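Local coordinates for putative conjugative transposon recombinase (PDB 3G13), which probably binds DNA and exchanges DNA strands as a serine recombinase, the part present being its N-terminal resolvase-type catalytic domain, at the interface of chains A and B. Sequence-based numbering; all coordinates share one arbitrary frame. Chains: chain A/B, Putative conjugative transposon recombinase.

The three contacts belong to one two-fold symmetric interface, built mainly from helix 120-150 of chain A and its counterpart 120-138 in chain B. Contact 1 lies in the middle. Its C-alpha centre is about 10 Å from that of contact 2 (sharing A:Leu125, A:Val128 and B:Val128) and about 9 Å from that of contact 3 (sharing A:Ile84, B:Ser131 and B:Gln135). The C-alpha centres of contacts 2 and 3 are about 18 Å apart. They run from a largely apolar patch with both Asp121 residues to a polar patch near chain B's last modelled residues, beside catalytic arginines. Pairing through this helix fits the dimers of serine recombinases.

Contact 1: the interface of chains A and B. Residues chain A 84, 90-91, 94, 125, 128-129, 132, 136; chain B 91, 128-129, 131-132, 135.
B:Gln135 has CG anti to its backbone N (chi1 -177°) and continues extended (chi2 178°), which carries its amide across to chain A. There it meets A:Thr94 tip to tip. A:Thr94 OG1 lies beside its own backbone N, turned to the amide. B:Gln135 NE2 donates to A:Thr94 OG1 at 2.9 Å, fairly straight (160° at H) and close to the amide plane. The same hydroxyl donates to A:Asn90 O at 2.8 Å, from above the carbonyl plane. The hydroxyl is thus gripped from two sides. A weak, bent bond also runs from B:Gln135 NE2 to the carbonyl oxygen of A:Ile84. Next to this polar patch, in the middle of what is probably the helix-to-helix dimer contact of the family, valines and leucines interlock. A:Val128 CG1 and B:Val128 CG1 meet tip to tip at 3.8 Å. A:Leu125 CD1 presses against B:Val128 CG2 at 3.5 Å, a tight fit. A:Leu129 slides past B:Val132 in the opposite direction, while A:Val132 CG2 touches B:Leu129 CD2. At the far side the A:Thr91 hydroxyl OG1 donates to A:Glu136 OE2 from above the carboxylate plane. Water 1 joins A:Glu136 OE2 (2.7 Å) to the hydroxyl OG1 of B:Thr91 (2.6 Å).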
ATOM      1  N   ILE A  84       4.605   1.737  10.791  1.00 15.12           N
ATOM      2  CA  ILE A  84       3.475   0.889  10.446  1.00 14.80           C
ATOM      3  C   ILE A  84       3.704  -0.596  10.846  1.00 15.24           C
ATOM      4  O   ILE A  84       2.776  -1.274  11.305  1.00 13.87           O
ATOM      5  CB  ILE A  84       3.139   1.004   8.902  1.00 14.43           C
ATOM      6  CG1 ILE A  84       2.439   2.353   8.630  1.00 13.90           C
ATOM      7  CG2 ILE A  84       2.241  -0.142   8.465  1.00 14.36           C
ATOM      8  CD1 ILE A  84       2.514   2.880   7.173  1.00 13.43           C
ATOM      9  N   ASN A  90      -0.274  -6.844   9.814  1.00 21.48           N
ATOM     10  CA  ASN A  90      -0.539  -6.949   8.379  1.00 22.06           C
ATOM     11  C   ASN A  90      -1.345  -5.768   7.881  1.00 20.85           C
ATOM     12  O   ASN A  90      -1.811  -4.964   8.683  1.00 20.49           O
ATOM     13  CB  ASN A  90      -1.267  -8.274   8.057  1.00 21.58           C
ATOM     14  CG  ASN A  90      -2.540  -8.439   8.849  1.00 24.86           C
ATOM     15  OD1 ASN A  90      -3.354  -7.535   8.923  1.00 25.67           O
ATOM     16  ND2 ASN A  90      -2.731  -9.627   9.443  1.00 30.19           N
ATOM     17  N   THR A  91      -1.557  -5.718   6.567  1.00 19.56           N
ATOM     18  CA  THR A  91      -2.293  -4.630   5.934  1.00 19.37           C
ATOM     19  C   THR A  91      -3.742  -4.514   6.416  1.00 19.12           C
ATOM     20  O   THR A  91      -4.199  -3.416   6.745  1.00 18.04           O
ATOM     21  CB  THR A  91      -2.217  -4.751   4.399  1.00 18.58           C
ATOM     22  OG1 THR A  91      -0.840  -4.650   4.021  1.00 20.24           O
ATOM     23  CG2 THR A  91      -2.984  -3.613   3.726  1.00 19.76           C
ATOM     24  N   THR A  94      -3.891  -3.121   9.904  1.00 18.74           N
ATOM     25  CA  THR A  94      -3.501  -1.692   9.859  1.00 18.52           C
ATOM     26  C   THR A  94      -4.715  -0.838   9.479  1.00 17.99           C
ATOM     27  O   THR A  94      -5.006   0.177  10.125  1.00 16.60           O
ATOM     28  CB  THR A  94      -2.318  -1.405   8.868  1.00 18.40           C
ATOM     29  OG1 THR A  94      -1.193  -2.265   9.140  1.00 18.36           O
ATOM     30  CG2 THR A  94      -1.871   0.041   8.983  1.00 18.85           C
ATOM     31  N   LEU A 125      -2.890   7.284   2.617  1.00 13.33           N
ATOM     32  CA  LEU A 125      -2.385   6.058   3.249  1.00 13.44           C
ATOM     33  C   LEU A 125      -3.446   4.977   3.173  1.00 14.14           C
ATOM     34  O   LEU A 125      -3.176   3.864   2.699  1.00 14.80           O
ATOM     35  CB  LEU A 125      -1.939   6.326   4.702  1.00 13.99           C
ATOM     36  CG  LEU A 125      -1.728   5.102   5.605  1.00 14.08           C
ATOM     37  CD1 LEU A 125      -0.465   4.413   5.165  1.00 15.18           C
ATOM     38  CD2 LEU A 125      -1.603   5.570   7.079  1.00 15.32           C
ATOM     39  N   VAL A 128      -4.179   3.655  -0.369  1.00 15.11           N
ATOM     40  CA  VAL A 128      -3.087   2.778  -0.810  1.00 15.12           C
ATOM     41  C   VAL A 128      -3.164   1.424  -0.098  1.00 15.25           C
ATOM     42  O   VAL A 128      -3.065   0.387  -0.733  1.00 14.10           O
ATOM     43  CB  VAL A 128      -1.654   3.399  -0.619  1.00 15.02           C
ATOM     44  CG1 VAL A 128      -0.568   2.365  -0.907  1.00 14.61           C
ATOM     45  CG2 VAL A 128      -1.437   4.586  -1.551  1.00 14.74           C
ATOM     46  N   LEU A 129      -3.360   1.449   1.218  1.00 14.97           N
ATOM     47  CA  LEU A 129      -3.556   0.209   1.989  1.00 15.27           C
ATOM     48  C   LEU A 129      -4.773  -0.606   1.532  1.00 15.56           C
ATOM     49  O   LEU A 129      -4.699  -1.817   1.549  1.00 14.14           O
ATOM     50  CB  LEU A 129      -3.677   0.459   3.486  1.00 13.62           C
ATOM     51  CG  LEU A 129      -2.481   1.099   4.196  1.00 15.05           C
ATOM     52  CD1 LEU A 129      -2.742   1.210   5.702  1.00 16.86           C
ATOM     53  CD2 LEU A 129      -1.226   0.329   3.894  1.00 12.71           C
ATOM     54  N   VAL A 132      -3.666  -2.288  -1.728  1.00 16.81           N
ATOM     55  CA  VAL A 132      -2.726  -3.327  -1.324  1.00 16.30           C
ATOM     56  C   VAL A 132      -3.453  -4.542  -0.725  1.00 16.84           C
ATOM     57  O   VAL A 132      -3.192  -5.662  -1.131  1.00 18.00           O
ATOM     58  CB  VAL A 132      -1.665  -2.775  -0.359  1.00 15.92           C
ATOM     59  CG1 VAL A 132      -0.839  -3.885   0.219  1.00 18.24           C
ATOM     60  CG2 VAL A 132      -0.731  -1.777  -1.091  1.00 16.00           C
ATOM     61  N   GLU A 136      -3.651  -8.463  -1.958  1.00 15.94           N
ATOM     62  CA  GLU A 136      -3.169  -9.521  -1.081  1.00 17.03           C
ATOM     63  C   GLU A 136      -4.256 -10.594  -0.897  1.00 17.70           C
ATOM     64  O   GLU A 136      -3.954 -11.765  -0.924  1.00 18.23           O
ATOM     65  CB  GLU A 136      -2.786  -8.991   0.300  1.00 16.75           C
ATOM     66  CG  GLU A 136      -1.543  -8.105   0.360  1.00 19.04           C
ATOM     67  CD  GLU A 136      -1.361  -7.505   1.764  1.00 22.70           C
ATOM     68  OE1 GLU A 136      -2.309  -7.569   2.569  1.00 25.80           O
ATOM     69  OE2 GLU A 136      -0.294  -6.963   2.062  1.00 23.56           O
TER
ATOM     70  N   THR B  91       3.273  -6.272  -3.683  1.00 16.97           N
ATOM     71  CA  THR B  91       3.891  -5.078  -3.126  1.00 16.75           C
ATOM     72  C   THR B  91       5.332  -4.932  -3.543  1.00 16.72           C
ATOM     73  O   THR B  91       5.749  -3.850  -3.957  1.00 16.27           O
ATOM     74  CB  THR B  91       3.767  -5.058  -1.600  1.00 15.74           C
ATOM     75  OG1 THR B  91       2.397  -4.976  -1.301  1.00 16.68           O
ATOM     76  CG2 THR B  91       4.487  -3.833  -0.984  1.00 15.78           C
ATOM     77  N   VAL B 128       4.748   4.145   1.940  1.00 15.37           N
ATOM     78  CA  VAL B 128       3.702   3.256   2.475  1.00 14.05           C
ATOM     79  C   VAL B 128       3.956   1.807   1.991  1.00 14.83           C
ATOM     80  O   VAL B 128       3.869   0.854   2.778  1.00 14.06           O
ATOM     81  CB  VAL B 128       2.286   3.745   2.074  1.00 13.57           C
ATOM     82  CG1 VAL B 128       1.249   2.702   2.392  1.00 12.44           C
ATOM     83  CG2 VAL B 128       1.970   5.086   2.786  1.00 13.73           C
ATOM     84  N   LEU B 129       4.274   1.649   0.706  1.00 15.00           N
ATOM     85  CA  LEU B 129       4.587   0.313   0.199  1.00 15.90           C
ATOM     86  C   LEU B 129       5.832  -0.290   0.875  1.00 16.17           C
ATOM     87  O   LEU B 129       5.823  -1.480   1.203  1.00 16.52           O
ATOM     88  CB  LEU B 129       4.756   0.308  -1.319  1.00 14.61           C
ATOM     89  CG  LEU B 129       3.571   0.627  -2.243  1.00 15.21           C
ATOM     90  CD1 LEU B 129       4.045   0.488  -3.674  1.00 14.97           C
ATOM     91  CD2 LEU B 129       2.344  -0.214  -2.046  1.00 16.30           C
ATOM     92  N   SER B 131       6.833   0.342   3.884  1.00 17.37           N
ATOM     93  CA  SER B 131       6.313  -0.050   5.213  1.00 18.24           C
ATOM     94  C   SER B 131       5.517  -1.378   5.196  1.00 18.55           C
ATOM     95  O   SER B 131       5.680  -2.236   6.066  1.00 17.20           O
ATOM     96  CB  SER B 131       5.456   1.063   5.790  1.00 17.69           C
ATOM     97  OG  SER B 131       6.261   2.206   5.956  1.00 20.67           O
ATOM     98  N   VAL B 132       4.669  -1.544   4.192  1.00 18.81           N
ATOM     99  CA  VAL B 132       3.966  -2.807   4.021  1.00 19.88           C
ATOM    100  C   VAL B 132       4.967  -3.954   3.846  1.00 20.34           C
ATOM    101  O   VAL B 132       4.825  -4.990   4.500  1.00 20.08           O
ATOM    102  CB  VAL B 132       2.956  -2.799   2.833  1.00 20.04           C
ATOM    103  CG1 VAL B 132       2.540  -4.233   2.472  1.00 20.19           C
ATOM    104  CG2 VAL B 132       1.739  -1.969   3.180  1.00 18.98           C
ATOM    105  N   GLN B 135       6.719  -4.479   7.252  1.00 22.94           N
ATOM    106  CA  GLN B 135       5.706  -5.134   8.077  1.00 22.53           C
ATOM    107  C   GLN B 135       5.601  -6.648   7.867  1.00 24.08           C
ATOM    108  O   GLN B 135       5.410  -7.404   8.853  1.00 22.41           O
ATOM    109  CB  GLN B 135       4.339  -4.474   7.858  1.00 22.05           C
ATOM    110  CG  GLN B 135       3.202  -4.995   8.697  1.00 19.00           C
ATOM    111  CD  GLN B 135       1.921  -4.226   8.422  1.00 20.60           C
ATOM    112  OE1 GLN B 135       1.293  -4.412   7.389  1.00 21.84           O
ATOM    113  NE2 GLN B 135       1.548  -3.336   9.325  1.00 17.75           N
TER
HETATM  114  O   HOH W   1       1.807  -6.883   0.415  1.00 22.96           O

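Contact 2: the interface of chains A and B. Residues chain A 115, 121, 124-125, 128; chain B 84, 113, 115, 121, 124-125, 128.
Each Asp121 carboxylate has a leucine methyl of the other chain over one face, and a water meets its OD1. Over A:Asp121 the methyl is B:Leu124 CD1, almost directly above CG at 3.5 Å. Over B:Asp121 it is A:Leu124 CD2, displaced away from OD2 toward the OD1 and CB side, and 3.6 Å from OD1. Water 2 links the two groups, 2.9 Å from A:Asp121 OD1 and 2.5 Å from B:Asp121 OD1. The two OD1 atoms are 4.6 Å apart. The water may ease repulsion between like charges, and the nearby helix starts may also stabilise them. No direct polar bond crosses this patch, the largely apolar part of the probable dimer contact near the helix starts. The two Leu124 side chains slide past each other in opposite directions. Both have CG anti to the backbone N, but chi2 differs, 59° in A and 141° in B, so the symmetry is not exact in detail. In A this turn lays A:Leu124 CD1 obliquely against B:Ile115 CD1 at 3.7 Å. The second branch of A:Val128, CG2, meets B:Ile115 CD1 at 3.5 Å, the side chains crossing at about a right angle. Its CG1 packs against B:Leu125 CD1. The matching contact across the two-fold is looser, for A:Ile115 CD1 is 3.9 Å from B:Val128 CG2.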
ATOM      1  N   ILE A 115       3.534  10.379   9.117  1.00 12.01           N
ATOM      2  CA  ILE A 115       2.133  10.465   8.650  1.00 12.49           C
ATOM      3  C   ILE A 115       1.233  10.537   9.854  1.00 12.41           C
ATOM      4  O   ILE A 115       1.328   9.667  10.743  1.00 13.28           O
ATOM      5  CB  ILE A 115       1.693   9.236   7.764  1.00 11.90           C
ATOM      6  CG1 ILE A 115       2.581   9.080   6.507  1.00 12.54           C
ATOM      7  CG2 ILE A 115       0.220   9.385   7.377  1.00 12.08           C
ATOM      8  CD1 ILE A 115       2.353   7.750   5.672  1.00 16.79           C
ATOM      9  N   ASP A 121      -2.759  13.230   3.681  1.00 15.59           N
ATOM     10  CA  ASP A 121      -1.783  12.138   3.555  1.00 15.95           C
ATOM     11  C   ASP A 121      -2.233  10.849   4.255  1.00 15.99           C
ATOM     12  O   ASP A 121      -1.972   9.765   3.737  1.00 16.26           O
ATOM     13  CB  ASP A 121      -0.380  12.547   4.022  1.00 16.40           C
ATOM     14  CG  ASP A 121       0.378  13.388   2.974  1.00 17.67           C
ATOM     15  OD1 ASP A 121      -0.122  13.580   1.843  1.00 17.92           O
ATOM     16  OD2 ASP A 121       1.488  13.832   3.286  1.00 19.23           O
ATOM     17  N   LEU A 124      -4.716   9.327   1.889  1.00 14.63           N
ATOM     18  CA  LEU A 124      -3.996   8.606   0.839  1.00 14.68           C
ATOM     19  C   LEU A 124      -3.384   7.288   1.376  1.00 13.60           C
ATOM     20  O   LEU A 124      -3.333   6.318   0.659  1.00 12.17           O
ATOM     21  CB  LEU A 124      -2.937   9.481   0.188  1.00 15.24           C
ATOM     22  CG  LEU A 124      -2.428   9.048  -1.201  1.00 19.24           C
ATOM     23  CD1 LEU A 124      -3.615   8.974  -2.229  1.00 19.36           C
ATOM     24  CD2 LEU A 124      -1.302   9.986  -1.657  1.00 18.08           C
ATOM     25  N   LEU A 125      -2.890   7.284   2.617  1.00 13.33           N
ATOM     26  CA  LEU A 125      -2.385   6.058   3.249  1.00 13.44           C
ATOM     27  C   LEU A 125      -3.446   4.977   3.173  1.00 14.14           C
ATOM     28  O   LEU A 125      -3.176   3.864   2.699  1.00 14.80           O
ATOM     29  CB  LEU A 125      -1.939   6.326   4.702  1.00 13.99           C
ATOM     30  CG  LEU A 125      -1.728   5.102   5.605  1.00 14.08           C
ATOM     31  CD1 LEU A 125      -0.465   4.413   5.165  1.00 15.18           C
ATOM     32  CD2 LEU A 125      -1.603   5.570   7.079  1.00 15.32           C
ATOM     33  N   VAL A 128      -4.179   3.655  -0.369  1.00 15.11           N
ATOM     34  CA  VAL A 128      -3.087   2.778  -0.810  1.00 15.12           C
ATOM     35  C   VAL A 128      -3.164   1.424  -0.098  1.00 15.25           C
ATOM     36  O   VAL A 128      -3.065   0.387  -0.733  1.00 14.10           O
ATOM     37  CB  VAL A 128      -1.654   3.399  -0.619  1.00 15.02           C
ATOM     38  CG1 VAL A 128      -0.568   2.365  -0.907  1.00 14.61           C
ATOM     39  CG2 VAL A 128      -1.437   4.586  -1.551  1.00 14.74           C
TER
ATOM     40  N   ILE B  84      -3.239   0.241  -8.524  1.00 16.36           N
ATOM     41  CA  ILE B  84      -2.166  -0.542  -7.903  1.00 17.54           C
ATOM     42  C   ILE B  84      -2.447  -2.072  -7.948  1.00 17.35           C
ATOM     43  O   ILE B  84      -1.547  -2.884  -8.218  1.00 17.66           O
ATOM     44  CB  ILE B  84      -1.943  -0.049  -6.429  1.00 17.93           C
ATOM     45  CG1 ILE B  84      -1.484   1.430  -6.439  1.00 20.66           C
ATOM     46  CG2 ILE B  84      -0.931  -0.929  -5.711  1.00 19.96           C
ATOM     47  CD1 ILE B  84      -1.564   2.174  -5.071  1.00 20.43           C
ATOM     48  N   GLU B 113      -6.510   5.403  -7.561  1.00 15.33           N
ATOM     49  CA  GLU B 113      -5.905   6.021  -6.367  1.00 15.29           C
ATOM     50  C   GLU B 113      -5.585   7.501  -6.543  1.00 14.75           C
ATOM     51  O   GLU B 113      -5.346   8.207  -5.530  1.00 15.06           O
ATOM     52  CB  GLU B 113      -4.665   5.259  -5.918  1.00 15.13           C
ATOM     53  CG  GLU B 113      -4.955   3.808  -5.502  1.00 17.57           C
ATOM     54  CD  GLU B 113      -4.990   2.816  -6.705  1.00 18.05           C
ATOM     55  OE1 GLU B 113      -4.940   3.235  -7.889  1.00 18.75           O
ATOM     56  OE2 GLU B 113      -5.081   1.622  -6.454  1.00 18.89           O
ATOM     57  N   ILE B 115      -2.855   8.801  -8.028  1.00 13.19           N
ATOM     58  CA  ILE B 115      -1.455   8.957  -7.580  1.00 13.13           C
ATOM     59  C   ILE B 115      -0.535   8.969  -8.788  1.00 13.90           C
ATOM     60  O   ILE B 115      -0.490   7.991  -9.567  1.00 14.59           O
ATOM     61  CB  ILE B 115      -0.979   7.846  -6.616  1.00 12.60           C
ATOM     62  CG1 ILE B 115      -1.738   7.941  -5.260  1.00 14.24           C
ATOM     63  CG2 ILE B 115       0.532   8.010  -6.369  1.00 12.68           C
ATOM     64  CD1 ILE B 115      -1.702   6.647  -4.381  1.00 15.56           C
ATOM     65  N   ASP B 121       2.809  12.779  -3.741  1.00 18.46           N
ATOM     66  CA  ASP B 121       1.901  11.637  -3.483  1.00 19.14           C
ATOM     67  C   ASP B 121       2.610  10.312  -3.865  1.00 17.31           C
ATOM     68  O   ASP B 121       2.400   9.261  -3.236  1.00 17.53           O
ATOM     69  CB  ASP B 121       0.622  11.714  -4.340  1.00 19.35           C
ATOM     70  CG  ASP B 121      -0.386  12.770  -3.893  1.00 23.15           C
ATOM     71  OD1 ASP B 121      -0.356  13.284  -2.755  1.00 21.59           O
ATOM     72  OD2 ASP B 121      -1.265  13.061  -4.743  1.00 25.46           O
ATOM     73  N   LEU B 124       4.915   9.510  -1.151  1.00 15.38           N
ATOM     74  CA  LEU B 124       4.133   8.883  -0.095  1.00 15.42           C
ATOM     75  C   LEU B 124       3.818   7.417  -0.412  1.00 14.80           C
ATOM     76  O   LEU B 124       3.931   6.542   0.451  1.00 13.41           O
ATOM     77  CB  LEU B 124       2.830   9.667   0.196  1.00 14.78           C
ATOM     78  CG  LEU B 124       1.987   9.040   1.327  1.00 18.82           C
ATOM     79  CD1 LEU B 124       1.376  10.073   2.189  1.00 21.52           C
ATOM     80  CD2 LEU B 124       0.882   8.037   0.854  1.00 21.83           C
ATOM     81  N   LEU B 125       3.371   7.165  -1.645  1.00 14.38           N
ATOM     82  CA  LEU B 125       3.098   5.803  -2.090  1.00 14.06           C
ATOM     83  C   LEU B 125       4.310   4.886  -1.830  1.00 13.45           C
ATOM     84  O   LEU B 125       4.132   3.817  -1.266  1.00 12.11           O
ATOM     85  CB  LEU B 125       2.678   5.755  -3.569  1.00 13.73           C
ATOM     86  CG  LEU B 125       2.629   4.373  -4.254  1.00 15.13           C
ATOM     87  CD1 LEU B 125       1.571   3.483  -3.603  1.00 14.36           C
ATOM     88  CD2 LEU B 125       2.348   4.556  -5.769  1.00 16.32           C
ATOM     89  N   VAL B 128       4.748   4.145   1.940  1.00 15.37           N
ATOM     90  CA  VAL B 128       3.702   3.256   2.475  1.00 14.05           C
ATOM     91  C   VAL B 128       3.956   1.807   1.991  1.00 14.83           C
ATOM     92  O   VAL B 128       3.869   0.854   2.778  1.00 14.06           O
ATOM     93  CB  VAL B 128       2.286   3.745   2.074  1.00 13.57           C
ATOM     94  CG1 VAL B 128       1.249   2.702   2.392  1.00 12.44           C
ATOM     95  CG2 VAL B 128       1.970   5.086   2.786  1.00 13.73           C
TER
HETATM   96  O   HOH W   2       1.159  13.651  -0.756  1.00 32.51           O

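Contact 3: the interface of chains A and B. Residues chain A 13, 60, 84-85, 88-89; chain B 131, 134-135, 138-139.
B:Glu138 OE1 is the best-held polar atom, accepting from three donors of chain A. A:Arg13 grips it end-on, with both NH1 (3.1 Å) and NH2 (2.9 Å) on this one oxygen. The NH2 contact is also a salt bridge. OE1 lies in the guanidinium plane, but the carboxylate is turned 71° from that plane and is met from above. The third donor is A:Ser85 OG at 2.7 Å. It sits in the crowded position between backbone N and carbonyl carbon (chi1 63°), which points it at the acid. From its own chain, B:Gln134 NE2 binds the other oxygen, OE2, and so should help fix the carboxylate's rotation. Three donors, two from an arginine, should favour the ionised acid. B:Asn139, the last modelled residue of chain B, is held from both chains. Its ND2 donates to A:Ser85 O at 2.9 Å, nearly straight (170° at H) and on a lone pair, and also to B:Gln135 O. B:Gln135 NE2 adds a weak bond to A:Ala88 O. B:Asn139 crosses A:Arg89 at about a right angle, its OD1 3.4 Å from A:Arg89 CG, so the amide touches the aliphatic stem. A:Arg13 belongs to the Arg-x-Ser motif of the nucleophilic serine, and A:Arg89 is a conserved active-site arginine of the family. The partner's helix may therefore influence the catalytic centre. Water 4 joins A:Arg13 NH1, A:Ser85 O, A:Lys60 NZ (2.6 Å) and B:Asn139 OD1 (2.6 Å).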
ATOM      1  N   ARG A  13       6.694  -1.549  20.427  1.00 21.08           N
ATOM      2  CA  ARG A  13       7.090  -2.940  20.316  1.00 22.80           C
ATOM      3  C   ARG A  13       8.428  -3.065  21.033  1.00 23.81           C
ATOM      4  O   ARG A  13       9.362  -2.312  20.724  1.00 23.30           O
ATOM      5  CB  ARG A  13       7.214  -3.383  18.860  1.00 22.47           C
ATOM      6  CG  ARG A  13       7.539  -4.860  18.716  1.00 22.95           C
ATOM      7  CD  ARG A  13       7.530  -5.279  17.250  1.00 24.35           C
ATOM      8  NE  ARG A  13       8.679  -4.716  16.543  1.00 23.70           N
ATOM      9  CZ  ARG A  13       8.749  -4.557  15.233  1.00 24.96           C
ATOM     10  NH1 ARG A  13       7.734  -4.914  14.447  1.00 23.78           N
ATOM     11  NH2 ARG A  13       9.846  -4.040  14.715  1.00 25.28           N
ATOM     12  N   LYS A  60      -0.767  -7.724  17.893  1.00 44.51           N
ATOM     13  CA  LYS A  60       0.562  -7.602  18.594  1.00 42.61           C
ATOM     14  C   LYS A  60       0.335  -8.002  20.037  1.00 41.53           C
ATOM     15  O   LYS A  60       1.245  -8.491  20.733  1.00 42.64           O
ATOM     16  CB  LYS A  60       1.383  -6.323  18.504  1.00 42.70           C
ATOM     17  CG  LYS A  60       2.881  -6.625  18.964  1.00 42.57           C
ATOM     18  CD  LYS A  60       3.807  -5.407  19.312  1.00 35.25           C
ATOM     19  CE  LYS A  60       3.994  -4.498  18.102  1.00 33.42           C
ATOM     20  NZ  LYS A  60       3.857  -5.113  16.773  1.00 22.23           N
ATOM     21  N   ILE A  84       4.605   1.737  10.791  1.00 15.12           N
ATOM     22  CA  ILE A  84       3.475   0.889  10.446  1.00 14.80           C
ATOM     23  C   ILE A  84       3.704  -0.596  10.846  1.00 15.24           C
ATOM     24  O   ILE A  84       2.776  -1.274  11.305  1.00 13.87           O
ATOM     25  CB  ILE A  84       3.139   1.004   8.902  1.00 14.43           C
ATOM     26  CG1 ILE A  84       2.439   2.353   8.630  1.00 13.90           C
ATOM     27  CG2 ILE A  84       2.241  -0.142   8.465  1.00 14.36           C
ATOM     28  CD1 ILE A  84       2.514   2.880   7.173  1.00 13.43           C
ATOM     29  N   SER A  85       4.927  -1.086  10.630  1.00 17.66           N
ATOM     30  CA  SER A  85       5.301  -2.483  10.914  1.00 20.40           C
ATOM     31  C   SER A  85       5.199  -2.884  12.403  1.00 20.74           C
ATOM     32  O   SER A  85       5.031  -4.073  12.723  1.00 22.39           O
ATOM     33  CB  SER A  85       6.709  -2.747  10.388  1.00 20.69           C
ATOM     34  OG  SER A  85       7.645  -1.922  11.075  1.00 24.51           O
ATOM     35  N   ALA A  88       0.830  -2.738  13.541  1.00 19.95           N
ATOM     36  CA  ALA A  88       0.019  -3.904  13.274  1.00 20.72           C
ATOM     37  C   ALA A  88       0.817  -4.931  12.471  1.00 21.92           C
ATOM     38  O   ALA A  88       1.915  -4.646  11.969  1.00 22.67           O
ATOM     39  CB  ALA A  88      -1.342  -3.546  12.605  1.00 20.94           C
ATOM     40  N   ARG A  89       0.249  -6.125  12.381  1.00 22.48           N
ATOM     41  CA  ARG A  89       0.936  -7.290  11.857  1.00 24.17           C
ATOM     42  C   ARG A  89       0.793  -7.429  10.354  1.00 22.71           C
ATOM     43  O   ARG A  89       1.644  -8.052   9.692  1.00 22.73           O
ATOM     44  CB  ARG A  89       0.374  -8.526  12.554  1.00 24.74           C
ATOM     45  CG  ARG A  89       0.945  -8.665  13.960  1.00 31.79           C
ATOM     46  CD  ARG A  89       0.013  -9.450  14.878  1.00 39.85           C
ATOM     47  NE  ARG A  89       0.741  -9.906  16.057  1.00 45.48           N
ATOM     48  CZ  ARG A  89       0.214 -10.649  17.027  1.00 48.89           C
ATOM     49  NH1 ARG A  89      -1.071 -11.012  16.982  1.00 50.78           N
ATOM     50  NH2 ARG A  89       0.975 -11.012  18.060  1.00 50.91           N
TER
ATOM     51  N   SER B 131       6.833   0.342   3.884  1.00 17.37           N
ATOM     52  CA  SER B 131       6.313  -0.050   5.213  1.00 18.24           C
ATOM     53  C   SER B 131       5.517  -1.378   5.196  1.00 18.55           C
ATOM     54  O   SER B 131       5.680  -2.236   6.066  1.00 17.20           O
ATOM     55  CB  SER B 131       5.456   1.063   5.790  1.00 17.69           C
ATOM     56  OG  SER B 131       6.261   2.206   5.956  1.00 20.67           O
ATOM     57  N   GLN B 134       8.146  -4.020   4.849  1.00 23.40           N
ATOM     58  CA  GLN B 134       8.870  -4.131   6.137  1.00 24.12           C
ATOM     59  C   GLN B 134       7.996  -4.853   7.181  1.00 23.59           C
ATOM     60  O   GLN B 134       8.481  -5.706   7.909  1.00 24.58           O
ATOM     61  CB  GLN B 134       9.330  -2.731   6.648  1.00 24.12           C
ATOM     62  CG  GLN B 134       9.976  -2.702   8.060  1.00 28.06           C
ATOM     63  CD  GLN B 134      10.089  -1.293   8.741  1.00 33.76           C
ATOM     64  OE1 GLN B 134       9.409  -0.312   8.373  1.00 34.23           O
ATOM     65  NE2 GLN B 134      10.956  -1.218   9.762  1.00 35.52           N
ATOM     66  N   GLN B 135       6.719  -4.479   7.252  1.00 22.94           N
ATOM     67  CA  GLN B 135       5.706  -5.134   8.077  1.00 22.53           C
ATOM     68  C   GLN B 135       5.601  -6.648   7.867  1.00 24.08           C
ATOM     69  O   GLN B 135       5.410  -7.404   8.853  1.00 22.41           O
ATOM     70  CB  GLN B 135       4.339  -4.474   7.858  1.00 22.05           C
ATOM     71  CG  GLN B 135       3.202  -4.995   8.697  1.00 19.00           C
ATOM     72  CD  GLN B 135       1.921  -4.226   8.422  1.00 20.60           C
ATOM     73  OE1 GLN B 135       1.293  -4.412   7.389  1.00 21.84           O
ATOM     74  NE2 GLN B 135       1.548  -3.336   9.325  1.00 17.75           N
ATOM     75  N   GLU B 138       8.836  -8.236   9.383  1.00 30.81           N
ATOM     76  CA  GLU B 138       8.889  -8.120  10.845  1.00 30.36           C
ATOM     77  C   GLU B 138       7.806  -8.886  11.601  1.00 31.11           C
ATOM     78  O   GLU B 138       7.901  -9.067  12.814  1.00 31.75           O
ATOM     79  CB  GLU B 138       8.886  -6.638  11.273  1.00 29.67           C
ATOM     80  CG  GLU B 138      10.170  -5.908  10.875  1.00 28.00           C
ATOM     81  CD  GLU B 138      10.209  -4.435  11.296  1.00 26.43           C
ATOM     82  OE1 GLU B 138       9.247  -3.924  11.903  1.00 27.21           O
ATOM     83  OE2 GLU B 138      11.222  -3.785  11.031  1.00 27.20           O
ATOM     84  N   ASN B 139       6.771  -9.333  10.906  1.00 31.71           N
ATOM     85  CA  ASN B 139       5.674 -10.007  11.586  1.00 32.40           C
ATOM     86  C   ASN B 139       5.479 -11.436  11.086  1.00 33.06           C
ATOM     87  O   ASN B 139       4.458 -12.051  11.387  1.00 33.40           O
ATOM     88  CB  ASN B 139       4.383  -9.191  11.466  1.00 31.67           C
ATOM     89  CG  ASN B 139       4.440  -7.887  12.261  1.00 31.75           C
ATOM     90  OD1 ASN B 139       4.187  -7.886  13.466  1.00 31.18           O
ATOM     91  ND2 ASN B 139       4.781  -6.777  11.594  1.00 27.25           N
TER
HETATM   92  O   HOH W   3       6.799   0.131   8.668  1.00 21.81           O
HETATM   93  O   HOH W   4       5.372  -6.092  14.911  1.00 36.99           O